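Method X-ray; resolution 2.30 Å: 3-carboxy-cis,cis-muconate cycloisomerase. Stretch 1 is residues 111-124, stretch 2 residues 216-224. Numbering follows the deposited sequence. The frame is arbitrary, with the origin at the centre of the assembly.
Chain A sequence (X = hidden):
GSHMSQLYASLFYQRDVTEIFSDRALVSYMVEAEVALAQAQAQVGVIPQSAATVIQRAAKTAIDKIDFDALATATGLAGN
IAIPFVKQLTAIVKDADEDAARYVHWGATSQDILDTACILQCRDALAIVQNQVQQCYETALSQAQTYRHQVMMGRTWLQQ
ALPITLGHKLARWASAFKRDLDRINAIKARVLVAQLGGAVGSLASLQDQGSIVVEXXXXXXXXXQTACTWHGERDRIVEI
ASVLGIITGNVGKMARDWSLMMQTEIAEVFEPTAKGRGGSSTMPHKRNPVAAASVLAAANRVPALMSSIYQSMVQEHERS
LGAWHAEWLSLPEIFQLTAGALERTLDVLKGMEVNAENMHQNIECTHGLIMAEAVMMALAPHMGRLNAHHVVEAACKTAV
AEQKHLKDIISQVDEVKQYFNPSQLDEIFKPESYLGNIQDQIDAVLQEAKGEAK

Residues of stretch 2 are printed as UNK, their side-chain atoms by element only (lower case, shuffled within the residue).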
# COMPACT_ATOMS: atom_id res chain seq x y z
N GLN A 111 -14.00 -6.00 -23.43
CA GLN A 111 -13.99 -6.40 -22.04
C GLN A 111 -14.70 -7.77 -21.79
O GLN A 111 -14.33 -8.49 -20.85
CB GLN A 111 -14.57 -5.27 -21.15
CG GLN A 111 -14.44 -5.61 -19.66
CD GLN A 111 -14.68 -4.45 -18.70
OE1 GLN A 111 -15.07 -3.33 -19.11
NE2 GLN A 111 -14.48 -4.73 -17.38
N ASP A 112 -15.69 -8.14 -22.59
CA ASP A 112 -16.34 -9.43 -22.37
C ASP A 112 -15.29 -10.54 -22.55
O ASP A 112 -15.18 -11.44 -21.73
CB ASP A 112 -17.47 -9.69 -23.37
CG ASP A 112 -18.59 -8.67 -23.27
OD1 ASP A 112 -18.93 -8.26 -22.13
OD2 ASP A 112 -19.13 -8.28 -24.34
N ILE A 113 -14.52 -10.47 -23.63
CA ILE A 113 -13.54 -11.49 -23.91
C ILE A 113 -12.36 -11.45 -22.89
O ILE A 113 -11.87 -12.48 -22.46
CB ILE A 113 -12.99 -11.31 -25.35
CG1 ILE A 113 -14.13 -11.37 -26.37
CG2 ILE A 113 -11.92 -12.35 -25.65
CD1 ILE A 113 -15.02 -12.59 -26.28
N LEU A 114 -11.92 -10.25 -22.53
CA LEU A 114 -10.81 -10.11 -21.58
C LEU A 114 -11.22 -10.58 -20.18
O LEU A 114 -10.48 -11.36 -19.58
CB LEU A 114 -10.33 -8.65 -21.57
CG LEU A 114 -9.67 -8.29 -22.92
CD1 LEU A 114 -9.45 -6.83 -23.01
CD2 LEU A 114 -8.35 -9.03 -23.11
N ASP A 115 -12.38 -10.15 -19.68
CA ASP A 115 -12.83 -10.60 -18.35
C ASP A 115 -13.13 -12.12 -18.32
O ASP A 115 -12.88 -12.81 -17.31
CB ASP A 115 -14.10 -9.88 -17.89
CG ASP A 115 -13.84 -8.48 -17.41
OD1 ASP A 115 -12.66 -8.05 -17.33
OD2 ASP A 115 -14.84 -7.80 -17.11
N THR A 116 -13.68 -12.65 -19.43
CA THR A 116 -13.97 -14.07 -19.46
C THR A 116 -12.65 -14.86 -19.47
O THR A 116 -12.50 -15.84 -18.75
CB THR A 116 -14.90 -14.47 -20.69
OG1 THR A 116 -16.21 -13.91 -20.51
CG2 THR A 116 -15.00 -16.00 -20.79
N ALA A 117 -11.68 -14.42 -20.26
CA ALA A 117 -10.40 -15.15 -20.28
C ALA A 117 -9.75 -15.02 -18.86
O ALA A 117 -9.14 -15.98 -18.36
CB ALA A 117 -9.45 -14.60 -21.35
N CYS A 118 -9.90 -13.86 -18.23
CA CYS A 118 -9.36 -13.70 -16.89
C CYS A 118 -10.00 -14.72 -15.92
O CYS A 118 -9.28 -15.39 -15.17
CB CYS A 118 -9.61 -12.28 -16.37
SG CYS A 118 -9.00 -12.00 -14.68
N ILE A 119 -11.34 -14.84 -15.93
CA ILE A 119 -12.00 -15.82 -15.07
C ILE A 119 -11.62 -17.29 -15.42
O ILE A 119 -11.52 -18.15 -14.53
CB ILE A 119 -13.51 -15.65 -15.13
CG1 ILE A 119 -13.89 -14.31 -14.47
CG2 ILE A 119 -14.20 -16.83 -14.46
CD1 ILE A 119 -13.40 -14.17 -13.03
N LEU A 120 -11.38 -17.56 -16.71
CA LEU A 120 -10.97 -18.91 -17.08
C LEU A 120 -9.58 -19.15 -16.48
O LEU A 120 -9.32 -20.24 -15.96
CB LEU A 120 -10.94 -19.11 -18.60
CG LEU A 120 -12.33 -19.11 -19.28
CD1 LEU A 120 -12.18 -19.26 -20.78
CD2 LEU A 120 -13.18 -20.24 -18.71
N GLN A 121 -8.69 -18.15 -16.56
CA GLN A 121 -7.38 -18.29 -15.98
C GLN A 121 -7.50 -18.50 -14.45
O GLN A 121 -6.86 -19.38 -13.89
CB GLN A 121 -6.53 -17.05 -16.26
CG GLN A 121 -6.00 -16.93 -17.69
CD GLN A 121 -5.29 -15.60 -17.91
OE1 GLN A 121 -5.85 -14.55 -17.61
NE2 GLN A 121 -4.05 -15.63 -18.42
N CYS A 122 -8.32 -17.69 -13.79
CA CYS A 122 -8.51 -17.80 -12.36
C CYS A 122 -9.04 -19.18 -11.98
O CYS A 122 -8.70 -19.73 -10.92
CB CYS A 122 -9.49 -16.72 -11.85
SG CYS A 122 -8.83 -15.02 -11.87
N ARG A 123 -9.92 -19.73 -12.83
CA ARG A 123 -10.45 -21.03 -12.50
C ARG A 123 -9.33 -22.06 -12.47
O ARG A 123 -9.24 -22.86 -11.54
CB ARG A 123 -11.53 -21.48 -13.49
CG ARG A 123 -12.13 -22.84 -13.09
CD ARG A 123 -13.34 -23.22 -13.96
NE ARG A 123 -13.06 -23.25 -15.40
CZ ARG A 123 -14.01 -23.35 -16.34
NH1 ARG A 123 -15.31 -23.45 -16.01
NH2 ARG A 123 -13.65 -23.38 -17.63
N ASP A 124 -8.48 -22.02 -13.47
CA ASP A 124 -7.42 -23.00 -13.53
C ASP A 124 -6.32 -22.79 -12.46
O ASP A 124 -5.81 -23.77 -11.90
CB ASP A 124 -6.79 -23.01 -14.94
CG ASP A 124 -7.70 -23.69 -15.99
OD1 ASP A 124 -8.67 -24.38 -15.60
OD2 ASP A 124 -7.46 -23.53 -17.21
N UNK A 216 -26.55 -19.51 -22.47
CA UNK A 216 -25.89 -20.58 -23.21
C UNK A 216 -24.38 -20.36 -23.28
O UNK A 216 -23.61 -21.31 -23.46
c UNK A 216 -26.47 -20.69 -24.63
N UNK A 217 -23.93 -19.12 -23.20
CA UNK A 217 -22.50 -18.85 -23.23
C UNK A 217 -21.90 -19.33 -21.89
O UNK A 217 -20.88 -20.00 -21.86
c UNK A 217 -18.62 -16.65 -24.26
c UNK A 217 -19.26 -15.27 -22.39
c UNK A 217 -22.29 -17.34 -23.45
o UNK A 217 -17.09 -15.05 -23.30
c UNK A 217 -19.89 -17.22 -24.28
c UNK A 217 -20.52 -15.84 -22.42
c UNK A 217 -20.86 -16.82 -23.37
c UNK A 217 -18.32 -15.67 -23.31
N UNK A 218 -22.56 -19.01 -20.79
CA UNK A 218 -22.09 -19.42 -19.48
C UNK A 218 -21.98 -20.94 -19.48
O UNK A 218 -20.95 -21.52 -19.13
c UNK A 218 -23.07 -18.95 -18.41
N UNK A 219 -23.06 -21.59 -19.91
CA UNK A 219 -23.12 -23.06 -19.93
C UNK A 219 -22.01 -23.69 -20.75
O UNK A 219 -21.38 -24.63 -20.31
n UNK A 219 -28.52 -24.07 -19.42
c UNK A 219 -24.82 -24.90 -20.22
c UNK A 219 -24.47 -23.48 -20.46
c UNK A 219 -27.02 -24.15 -19.25
c UNK A 219 -26.34 -25.03 -20.33
N UNK A 220 -21.74 -23.16 -21.94
CA UNK A 220 -20.67 -23.69 -22.78
C UNK A 220 -19.31 -23.69 -22.08
O UNK A 220 -18.46 -24.51 -22.37
o UNK A 220 -22.79 -24.99 -25.50
n UNK A 220 -20.57 -25.18 -25.89
c UNK A 220 -21.47 -23.04 -25.16
c UNK A 220 -21.66 -24.49 -25.54
c UNK A 220 -20.47 -22.86 -24.05
N UNK A 221 -19.10 -22.72 -21.21
CA UNK A 221 -17.82 -22.58 -20.54
C UNK A 221 -17.87 -23.16 -19.15
O UNK A 221 -16.88 -23.21 -18.45
c UNK A 221 -17.44 -21.09 -20.47
c UNK A 221 -17.15 -20.37 -21.77
c UNK A 221 -15.80 -20.83 -22.34
c UNK A 221 -17.16 -18.89 -21.52
N UNK A 222 -19.07 -23.57 -18.75
CA UNK A 222 -19.29 -24.12 -17.43
C UNK A 222 -18.96 -23.10 -16.33
O UNK A 222 -18.33 -23.44 -15.33
c UNK A 222 -17.77 -27.63 -18.20
n UNK A 222 -17.06 -29.92 -19.06
c UNK A 222 -18.44 -25.40 -17.24
c UNK A 222 -18.21 -28.93 -18.91
c UNK A 222 -18.89 -26.59 -18.12
N UNK A 223 -19.39 -21.86 -16.53
CA UNK A 223 -19.18 -20.79 -15.56
C UNK A 223 -20.55 -20.40 -15.09
O UNK A 223 -21.56 -20.75 -15.73
c UNK A 223 -17.07 -19.80 -16.58
c UNK A 223 -18.54 -19.56 -16.23
c UNK A 223 -16.49 -18.64 -17.39
c UNK A 223 -16.30 -20.04 -15.26
N UNK A 224 -20.61 -19.68 -13.97
CA UNK A 224 -21.88 -19.18 -13.50
C UNK A 224 -22.36 -18.02 -14.40
O UNK A 224 -21.64 -17.46 -15.23

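Position 216 carries a single carbon beyond CA and lies out of reach of the first stretch, so it is alanine, Ala-216. Position 217 has one carbon, then a ring of six carbons bearing an oxygen. The CA-to-CB bond points toward the long helix, and the ring delivers its oxygen to Thr-116. This is Tyr-217, and its OH donates a hydrogen bond to Thr-116 OG1 at 3.1 Å, with OG1 lying near the ring plane, as suits a phenol working through its edge. Position 218 again has one carbon and no contact: Ala-218. At 219 four carbons run in a row to a nitrogen, exposed and clear of the first stretch, which makes it Lys-219. Position 220 has three carbons, the third carrying one oxygen and one nitrogen; it too touches nothing here and is Gln-220.

Position 221 holds four carbons forked at the second, and its CA-to-CB bond points toward the long helix, where the fork meets Thr-116 and Leu-120. A fork at the second carbon means leucine, Leu-221. Its CD1 lies 3.7 Å from Thr-116 CG2, and its CD2 lies 4.2 Å from Leu-120 CD1. At 222 four carbons again end in nitrogen, but the chain leads away from the contact, leaving CB 3.9 Å from Arg-123 NH1. This is Lys-222, whose positive phi (62°) marks a Schellman motif, with N of position 223 bonded back to Ala-218 O at 3.1 Å. Position 223 shows four carbons forked at the second; CA-to-CB points sideways, yet the branch ends come in against Ile-119 and Leu-120. It is Leu-223, with CD2 3.9 Å from Ile-119 CG2 and CD1 3.9 Å from Leu-120 CD2. Position 224 has no side-chain atoms and is Gly-224.

The contact reads as three layers along the long helix. At one end a phenol reaches a threonine hydroxyl; in the middle leucines pack against Thr-116, Ile-119 and Leu-120; at the other end Arg-123 reaches the backbone near Leu-221, where the chain leaves its helix. Its NH1 donates to Leu-221 O at 2.9 Å, and NH2 adds a weak bond to that same oxygen at 3.3 Å. The helix axes approach no closer than 12.8 Å, so side chains must span the gap. Thr-116, Ile-119, Leu-120 and Arg-123 follow a three-, one-, three-residue spacing that keeps one helical face turned to its partner. The rule is economical: apolar branches fill the middle, while a long arginine uses backbone carbonyl oxygen exposed by the turn.

Stretch 2, residues 216-224: AYAKQLKLG
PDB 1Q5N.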